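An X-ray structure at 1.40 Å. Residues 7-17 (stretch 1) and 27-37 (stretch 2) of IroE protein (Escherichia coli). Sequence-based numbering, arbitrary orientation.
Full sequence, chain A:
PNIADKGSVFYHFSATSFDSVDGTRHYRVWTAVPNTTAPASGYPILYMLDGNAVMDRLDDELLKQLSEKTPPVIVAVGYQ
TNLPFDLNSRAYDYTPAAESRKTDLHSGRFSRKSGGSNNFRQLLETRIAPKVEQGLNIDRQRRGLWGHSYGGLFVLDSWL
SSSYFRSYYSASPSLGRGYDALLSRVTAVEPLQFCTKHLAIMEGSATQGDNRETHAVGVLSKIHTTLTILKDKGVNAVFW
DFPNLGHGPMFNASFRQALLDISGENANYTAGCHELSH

Stretch 1 (7-17) GSVFYHFSATS
Stretch 2, residues 27-37: YRVWTAVPNTT

Two antiparallel strands, 11-17 and 27-34, run with their N-to-C directions 156° apart, both extended (phi near -100 to -150°, psi near 115 to 165°, except Pro 34 with phi -60°). The register pairs Tyr 11 with Pro 34, Phe 13 with Ala 32, Ala 15 with Trp 30 and Ser 17 with Arg 28 as non-hydrogen-bonded pairs, CA to CA 4.3 to 4.7 Å. Between them, three pairs close narrow rings in both directions: His 12 N to Val 33 O and Val 33 N to His 12 O, each 2.9 Å; Ser 14 N to Thr 31 O, 3.0 Å, and Thr 31 N to Ser 14 O, 2.9 Å; Thr 16 N to Val 29 O and Val 29 N to Thr 16 O, each 2.8 Å. Proline suits its position, since a non-hydrogen-bonded site asks no amide donor of it here.

Past Pro 34 the chain turns into loop, yet Asn 35 extends the ladder: its N gives 2.8 Å to Phe 10 O. Its side chain (chi1 m, chi2 -4°) serves both ways, OD1 accepting from His 12 ND1 at 2.6 Å and ND2 donating weakly to Val 9 O at 3.3 Å. Phe 10 N donates a hydrogen bond to Ser 8 OG at 3.0 Å, within the same stretch; Ser 8 has chi1 t.

His 12 (chi1 p, chi2 -72°) lays its ring face over Val 33 CB, 3.8 Å from the centroid, sharing a face with Ser 14, Thr 16, Val 29 and Thr 31. There one water donates to Val 29 O and also bonds Thr 31 OG1, both 2.9 Å; another joins Ser 14 OG (2.9 Å) to Thr 31 O (3.1 Å).

The other face is apolar around Ala 32, whose CB meets Phe 13 CE1 at 3.4 Å and Tyr 11 CD2 at 3.6 Å. Tyr 11 (chi1 -90°) receives Pro 34 CA over its ring, 3.9 Å from the centroid.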

ATOM      1  N   GLY A   7      -7.543 -19.501  -9.611  1.00 21.23           N
ATOM      2  CA  GLY A   7      -6.186 -19.979  -9.939  1.00 23.69           C
ATOM      3  C   GLY A   7      -5.632 -19.306 -11.170  1.00 21.55           C
ATOM      4  O   GLY A   7      -6.390 -18.774 -11.965  1.00 24.77           O
ATOM      5  N   SER A   8      -4.309 -19.277 -11.303  1.00 18.16           N
ATOM      6  CA  SER A   8      -3.648 -18.687 -12.447  1.00 17.08           C
ATOM      7  C   SER A   8      -2.447 -19.543 -12.844  1.00 22.17           C
ATOM      8  O   SER A   8      -1.776 -20.155 -11.975  1.00 18.63           O
ATOM      9  CB  SER A   8      -3.196 -17.256 -12.190  1.00 16.94           C
ATOM     10  OG  SER A   8      -2.385 -16.771 -13.217  1.00 18.99           O
ATOM     11  N   VAL A   9      -2.181 -19.574 -14.166  1.00 15.81           N
ATOM     12  CA  VAL A   9      -0.979 -20.323 -14.495  1.00 17.76           C
ATOM     13  C   VAL A   9       0.254 -19.611 -14.018  1.00 21.30           C
ATOM     14  O   VAL A   9       1.350 -20.152 -13.923  1.00 18.34           O
ATOM     15  CB  VAL A   9      -0.902 -20.552 -16.023  1.00 20.43           C
ATOM     16  CG1 VAL A   9      -1.878 -21.591 -16.468  1.00 24.88           C
ATOM     17  CG2 VAL A   9      -1.179 -19.232 -16.768  1.00 27.87           C
ATOM     18  N   PHE A  10       0.204 -18.287 -13.696  1.00 15.63           N
ATOM     19  CA  PHE A  10       1.381 -17.542 -13.361  1.00 13.27           C
ATOM     20  C   PHE A  10       1.710 -17.495 -11.847  1.00 11.22           C
ATOM     21  O   PHE A  10       2.828 -17.246 -11.484  1.00 15.18           O
ATOM     22  CB  PHE A  10       1.147 -16.085 -13.865  1.00 18.21           C
ATOM     23  CG  PHE A  10       1.205 -15.993 -15.412  1.00 13.29           C
ATOM     24  CD1 PHE A  10       2.405 -16.129 -16.049  1.00 15.09           C
ATOM     25  CD2 PHE A  10       0.003 -15.793 -16.081  1.00 18.51           C
ATOM     26  CE1 PHE A  10       2.422 -16.033 -17.452  1.00 19.40           C
ATOM     27  CE2 PHE A  10      -0.001 -15.711 -17.470  1.00 18.42           C
ATOM     28  CZ  PHE A  10       1.210 -15.875 -18.099  1.00 19.21           C
ATOM     29  N   TYR A  11       0.680 -17.731 -11.047  1.00 13.98           N
ATOM     30  CA  TYR A  11       0.734 -17.491  -9.595  1.00 14.21           C
ATOM     31  C   TYR A  11      -0.196 -18.467  -8.882  1.00 11.44           C
ATOM     32  O   TYR A  11      -1.186 -18.921  -9.420  1.00 14.44           O
ATOM     33  CB  TYR A  11       0.186 -16.085  -9.258  1.00 11.86           C
ATOM     34  CG  TYR A  11       1.105 -14.923  -9.227  1.00 11.35           C
ATOM     35  CD1 TYR A  11       1.604 -14.339 -10.396  1.00 14.50           C
ATOM     36  CD2 TYR A  11       1.541 -14.356  -8.017  1.00  9.49           C
ATOM     37  CE1 TYR A  11       2.474 -13.262 -10.457  1.00 11.20           C
ATOM     38  CE2 TYR A  11       2.412 -13.271  -8.066  1.00 12.28           C
ATOM     39  CZ  TYR A  11       2.877 -12.705  -9.246  1.00 11.13           C
ATOM     40  OH  TYR A  11       3.741 -11.636  -9.277  1.00 12.40           O
ATOM     41  N   HIS A  12       0.114 -18.809  -7.634  1.00 13.30           N
ATOM     42  CA  HIS A  12      -0.776 -19.608  -6.800  1.00 12.90           C
ATOM     43  C   HIS A  12      -1.162 -18.788  -5.560  1.00 12.67           C
ATOM     44  O   HIS A  12      -0.411 -17.957  -5.117  1.00 14.21           O
ATOM     45  CB  HIS A  12      -0.149 -20.916  -6.315  1.00 16.79           C
ATOM     46  CG  HIS A  12       1.183 -20.950  -5.675  1.00 14.35           C
ATOM     47  ND1 HIS A  12       2.359 -20.763  -6.340  1.00 15.68           N
ATOM     48  CD2 HIS A  12       1.548 -21.162  -4.375  1.00 20.86           C
ATOM     49  CE1 HIS A  12       3.419 -20.859  -5.549  1.00 17.29           C
ATOM     50  NE2 HIS A  12       2.909 -21.092  -4.354  1.00 21.59           N
ATOM     51  N   PHE A  13      -2.311 -19.100  -5.040  1.00 13.12           N
ATOM     52  CA  PHE A  13      -2.882 -18.218  -4.009  1.00 13.98           C
ATOM     53  C   PHE A  13      -3.264 -18.985  -2.767  1.00 16.64           C
ATOM     54  O   PHE A  13      -3.675 -20.127  -2.823  1.00 17.70           O
ATOM     55  CB  PHE A  13      -4.184 -17.651  -4.566  1.00 18.90           C
ATOM     56  CG  PHE A  13      -4.003 -16.817  -5.797  1.00 18.18           C
ATOM     57  CD1 PHE A  13      -3.897 -15.453  -5.688  1.00 16.20           C
ATOM     58  CD2 PHE A  13      -3.933 -17.458  -7.050  1.00 20.39           C
ATOM     59  CE1 PHE A  13      -3.731 -14.710  -6.844  1.00 20.94           C
ATOM     60  CE2 PHE A  13      -3.768 -16.687  -8.187  1.00 23.59           C
ATOM     61  CZ  PHE A  13      -3.653 -15.324  -8.083  1.00 17.97           C
ATOM     62  N   SER A  14      -3.178 -18.285  -1.628  1.00 15.80           N
ATOM     63  CA  SER A  14      -3.808 -18.838  -0.436  1.00 16.05           C
ATOM     64  C   SER A  14      -4.494 -17.709   0.313  1.00 19.97           C
ATOM     65  O   SER A  14      -4.218 -16.529  -0.005  1.00 17.33           O
ATOM     66  CB  SER A  14      -2.769 -19.610   0.382  1.00 23.87           C
ATOM     67  OG  SER A  14      -1.686 -18.785   0.676  1.00 34.83           O
ATOM     68  N   ALA A  15      -5.409 -17.997   1.222  1.00 17.17           N
ATOM     69  CA  ALA A  15      -6.097 -16.918   1.958  1.00 15.99           C
ATOM     70  C   ALA A  15      -6.002 -17.223   3.453  1.00 23.72           C
ATOM     71  O   ALA A  15      -6.035 -18.392   3.822  1.00 20.08           O
ATOM     72  CB  ALA A  15      -7.548 -16.734   1.551  1.00 21.51           C
ATOM     73  N   THR A  16      -5.816 -16.217   4.301  1.00 14.77           N
ATOM     74  CA  THR A  16      -5.740 -16.392   5.751  1.00 14.66           C
ATOM     75  C   THR A  16      -6.624 -15.301   6.380  1.00 17.79           C
ATOM     76  O   THR A  16      -7.020 -14.322   5.749  1.00 17.58           O
ATOM     77  CB  THR A  16      -4.340 -16.272   6.321  1.00 17.87           C
ATOM     78  OG1 THR A  16      -3.727 -15.005   6.119  1.00 36.65           O
ATOM     79  CG2 THR A  16      -3.428 -17.199   5.500  1.00 29.56           C
ATOM     80  N   SER A  17      -6.990 -15.528   7.642  1.00 15.06           N
ATOM     81  CA  SER A  17      -7.931 -14.580   8.278  1.00 15.21           C
ATOM     82  C   SER A  17      -7.259 -14.117   9.572  1.00 14.67           C
ATOM     83  O   SER A  17      -6.445 -14.831  10.159  1.00 15.16           O
ATOM     84  CB  SER A  17      -9.282 -15.240   8.520  1.00 21.10           C
ATOM     85  OG  SER A  17      -9.092 -16.507   9.126  1.00 33.34           O
ATOM     86  N   TYR A  27     -10.226  -9.487   9.084  1.00 11.10           N
ATOM     87  CA  TYR A  27      -9.376  -9.348   7.894  1.00 11.33           C
ATOM     88  C   TYR A  27      -9.390 -10.637   7.074  1.00 11.67           C
ATOM     89  O   TYR A  27      -9.417 -11.733   7.624  1.00 12.82           O
ATOM     90  CB  TYR A  27      -7.914  -8.960   8.260  1.00 11.27           C
ATOM     91  CG  TYR A  27      -7.969  -7.651   9.061  1.00 10.48           C
ATOM     92  CD1 TYR A  27      -7.886  -6.422   8.465  1.00 11.56           C
ATOM     93  CD2 TYR A  27      -8.125  -7.739  10.440  1.00 11.94           C
ATOM     94  CE1 TYR A  27      -7.938  -5.205   9.167  1.00 12.43           C
ATOM     95  CE2 TYR A  27      -8.196  -6.547  11.170  1.00 12.08           C
ATOM     96  CZ  TYR A  27      -8.100  -5.335  10.551  1.00 12.02           C
ATOM     97  OH  TYR A  27      -8.178  -4.154  11.276  1.00 11.41           O
ATOM     98  N   ARG A  28      -9.325 -10.457   5.760  1.00  9.92           N
ATOM     99  CA  ARG A  28      -9.165 -11.601   4.824  1.00 10.71           C
ATOM    100  C   ARG A  28      -7.952 -11.300   4.000  1.00 10.26           C
ATOM    101  O   ARG A  28      -7.951 -10.231   3.374  1.00 11.71           O
ATOM    102  CB  ARG A  28     -10.409 -11.730   3.954  1.00 13.00           C
ATOM    103  CG  ARG A  28     -10.338 -12.940   2.973  1.00 20.71           C
ATOM    104  CD  ARG A  28     -11.715 -13.087   2.353  1.00 37.95           C
ATOM    105  NE  ARG A  28     -12.866 -13.444   3.175  1.00 37.15           N
ATOM    106  CZ  ARG A  28     -14.106 -13.068   2.825  1.00 40.31           C
ATOM    107  NH1 ARG A  28     -14.271 -12.352   1.711  1.00 47.11           N
ATOM    108  NH2 ARG A  28     -15.110 -13.427   3.616  1.00 39.93           N
ATOM    109  N   VAL A  29      -6.868 -12.088   4.084  1.00 10.63           N
ATOM    110  CA  VAL A  29      -5.586 -11.716   3.501  1.00  8.81           C
ATOM    111  C   VAL A  29      -5.247 -12.777   2.443  1.00 13.38           C
ATOM    112  O   VAL A  29      -5.177 -13.977   2.767  1.00 13.37           O
ATOM    113  CB  VAL A  29      -4.477 -11.629   4.554  1.00 12.56           C
ATOM    114  CG1 VAL A  29      -3.118 -11.326   3.903  1.00 12.45           C
ATOM    115  CG2 VAL A  29      -4.920 -10.576   5.581  1.00  9.03           C
ATOM    116  N   TRP A  30      -5.063 -12.307   1.219  1.00 10.41           N
ATOM    117  CA  TRP A  30      -4.686 -13.218   0.138  1.00 11.67           C
ATOM    118  C   TRP A  30      -3.194 -13.046  -0.132  1.00 13.94           C
ATOM    119  O   TRP A  30      -2.648 -11.932  -0.230  1.00 12.62           O
ATOM    120  CB  TRP A  30      -5.421 -12.949  -1.159  1.00 10.67           C
ATOM    121  CG  TRP A  30      -6.877 -13.210  -1.136  1.00 14.20           C
ATOM    122  CD1 TRP A  30      -7.469 -14.385  -1.538  1.00 15.99           C
ATOM    123  CD2 TRP A  30      -7.950 -12.344  -0.722  1.00 12.39           C
ATOM    124  NE1 TRP A  30      -8.840 -14.283  -1.391  1.00 18.37           N
ATOM    125  CE2 TRP A  30      -9.146 -13.031  -0.887  1.00 15.01           C
ATOM    126  CE3 TRP A  30      -7.937 -11.017  -0.212  1.00 11.87           C
ATOM    127  CZ2 TRP A  30     -10.368 -12.469  -0.582  1.00 19.75           C
ATOM    128  CZ3 TRP A  30      -9.182 -10.457   0.101  1.00 14.90           C
ATOM    129  CH2 TRP A  30     -10.367 -11.176  -0.073  1.00 18.66           C
ATOM    130  N   THR A  31      -2.492 -14.171  -0.237  1.00 11.55           N
ATOM    131  CA  THR A  31      -1.095 -14.177  -0.627  1.00 11.45           C
ATOM    132  C   THR A  31      -0.954 -14.819  -2.008  1.00 12.97           C
ATOM    133  O   THR A  31      -1.373 -15.983  -2.173  1.00 14.91           O
ATOM    134  CB  THR A  31      -0.213 -14.891   0.406  1.00 13.56           C
ATOM    135  OG1 THR A  31      -0.379 -14.235   1.680  1.00 17.72           O
ATOM    136  CG2 THR A  31       1.264 -14.729   0.082  1.00 16.57           C
ATOM    137  N   ALA A  32      -0.445 -14.114  -2.995  1.00 11.15           N
ATOM    138  CA  ALA A  32      -0.235 -14.574  -4.346  1.00 11.06           C
ATOM    139  C   ALA A  32       1.259 -14.764  -4.526  1.00  9.12           C
ATOM    140  O   ALA A  32       2.030 -13.824  -4.450  1.00 11.06           O
ATOM    141  CB  ALA A  32      -0.805 -13.602  -5.402  1.00 12.04           C
ATOM    142  N   VAL A  33       1.693 -16.031  -4.774  1.00 11.60           N
ATOM    143  CA  VAL A  33       3.111 -16.358  -4.903  1.00 12.83           C
ATOM    144  C   VAL A  33       3.392 -16.704  -6.371  1.00 11.19           C
ATOM    145  O   VAL A  33       2.609 -17.506  -6.919  1.00 11.64           O
ATOM    146  CB  VAL A  33       3.495 -17.563  -4.030  1.00 11.30           C
ATOM    147  CG1 VAL A  33       4.942 -17.925  -4.217  1.00 14.87           C
ATOM    148  CG2 VAL A  33       3.240 -17.301  -2.525  1.00 14.75           C
ATOM    149  N   PRO A  34       4.408 -16.156  -6.984  1.00 12.11           N
ATOM    150  CA  PRO A  34       4.697 -16.486  -8.393  1.00 12.09           C
ATOM    151  C   PRO A  34       4.981 -17.992  -8.555  1.00 13.06           C
ATOM    152  O   PRO A  34       5.525 -18.623  -7.661  1.00 13.86           O
ATOM    153  CB  PRO A  34       5.937 -15.684  -8.689  1.00 14.56           C
ATOM    154  CG  PRO A  34       5.909 -14.531  -7.688  1.00 14.43           C
ATOM    155  CD  PRO A  34       5.382 -15.175  -6.430  1.00 11.91           C
ATOM    156  N   ASN A  35       4.560 -18.502  -9.705  1.00 13.68           N
ATOM    157  CA  ASN A  35       4.902 -19.898 -10.028  1.00 13.73           C
ATOM    158  C   ASN A  35       6.228 -19.983 -10.712  1.00 22.61           C
ATOM    159  O   ASN A  35       6.697 -21.101 -10.929  1.00 24.30           O
ATOM    160  CB  ASN A  35       3.803 -20.470 -10.929  1.00 13.18           C
ATOM    161  CG  ASN A  35       2.570 -20.814 -10.157  1.00 15.75           C
ATOM    162  OD1 ASN A  35       2.547 -20.691  -8.912  1.00 19.39           O
ATOM    163  ND2 ASN A  35       1.516 -21.300 -10.799  1.00 17.44           N
ATOM    164  N   THR A  36       6.801 -18.868 -11.114  1.00 18.37           N
ATOM    165  CA  THR A  36       8.188 -18.892 -11.624  1.00 29.51           C
ATOM    166  C   THR A  36       9.098 -18.766 -10.416  1.00 26.34           C
ATOM    167  O   THR A  36       8.803 -18.205  -9.342  1.00 24.26           O
ATOM    168  CB  THR A  36       8.302 -17.845 -12.716  1.00 42.09           C
ATOM    169  OG1 THR A  36       7.932 -16.536 -12.285  1.00 27.72           O
ATOM    170  CG2 THR A  36       7.207 -18.136 -13.767  1.00 47.79           C
ATOM    171  N   THR A  37      10.272 -19.359 -10.535  1.00 31.16           N
ATOM    172  CA  THR A  37      11.212 -19.482  -9.403  1.00 25.03           C
ATOM    173  C   THR A  37      11.764 -18.129  -8.944  1.00 19.98           C
ATOM    174  O   THR A  37      11.982 -17.242  -9.759  1.00 23.81           O
ATOM    175  CB  THR A  37      12.293 -20.486  -9.840  1.00 45.10           C
ATOM    176  OG1 THR A  37      11.636 -21.773  -9.973  1.00 33.22           O
ATOM    177  CG2 THR A  37      13.403 -20.662  -8.824  1.00 26.02           C
TER
HETATM  178  O   HOH W   1       5.142 -15.975 -12.427  1.00 20.59           O
HETATM  179  O   HOH W   2      -2.708 -15.436   2.869  1.00 18.76           O
HETATM  180  O   HOH W   3      -0.029 -18.740  -1.686  1.00 32.74           O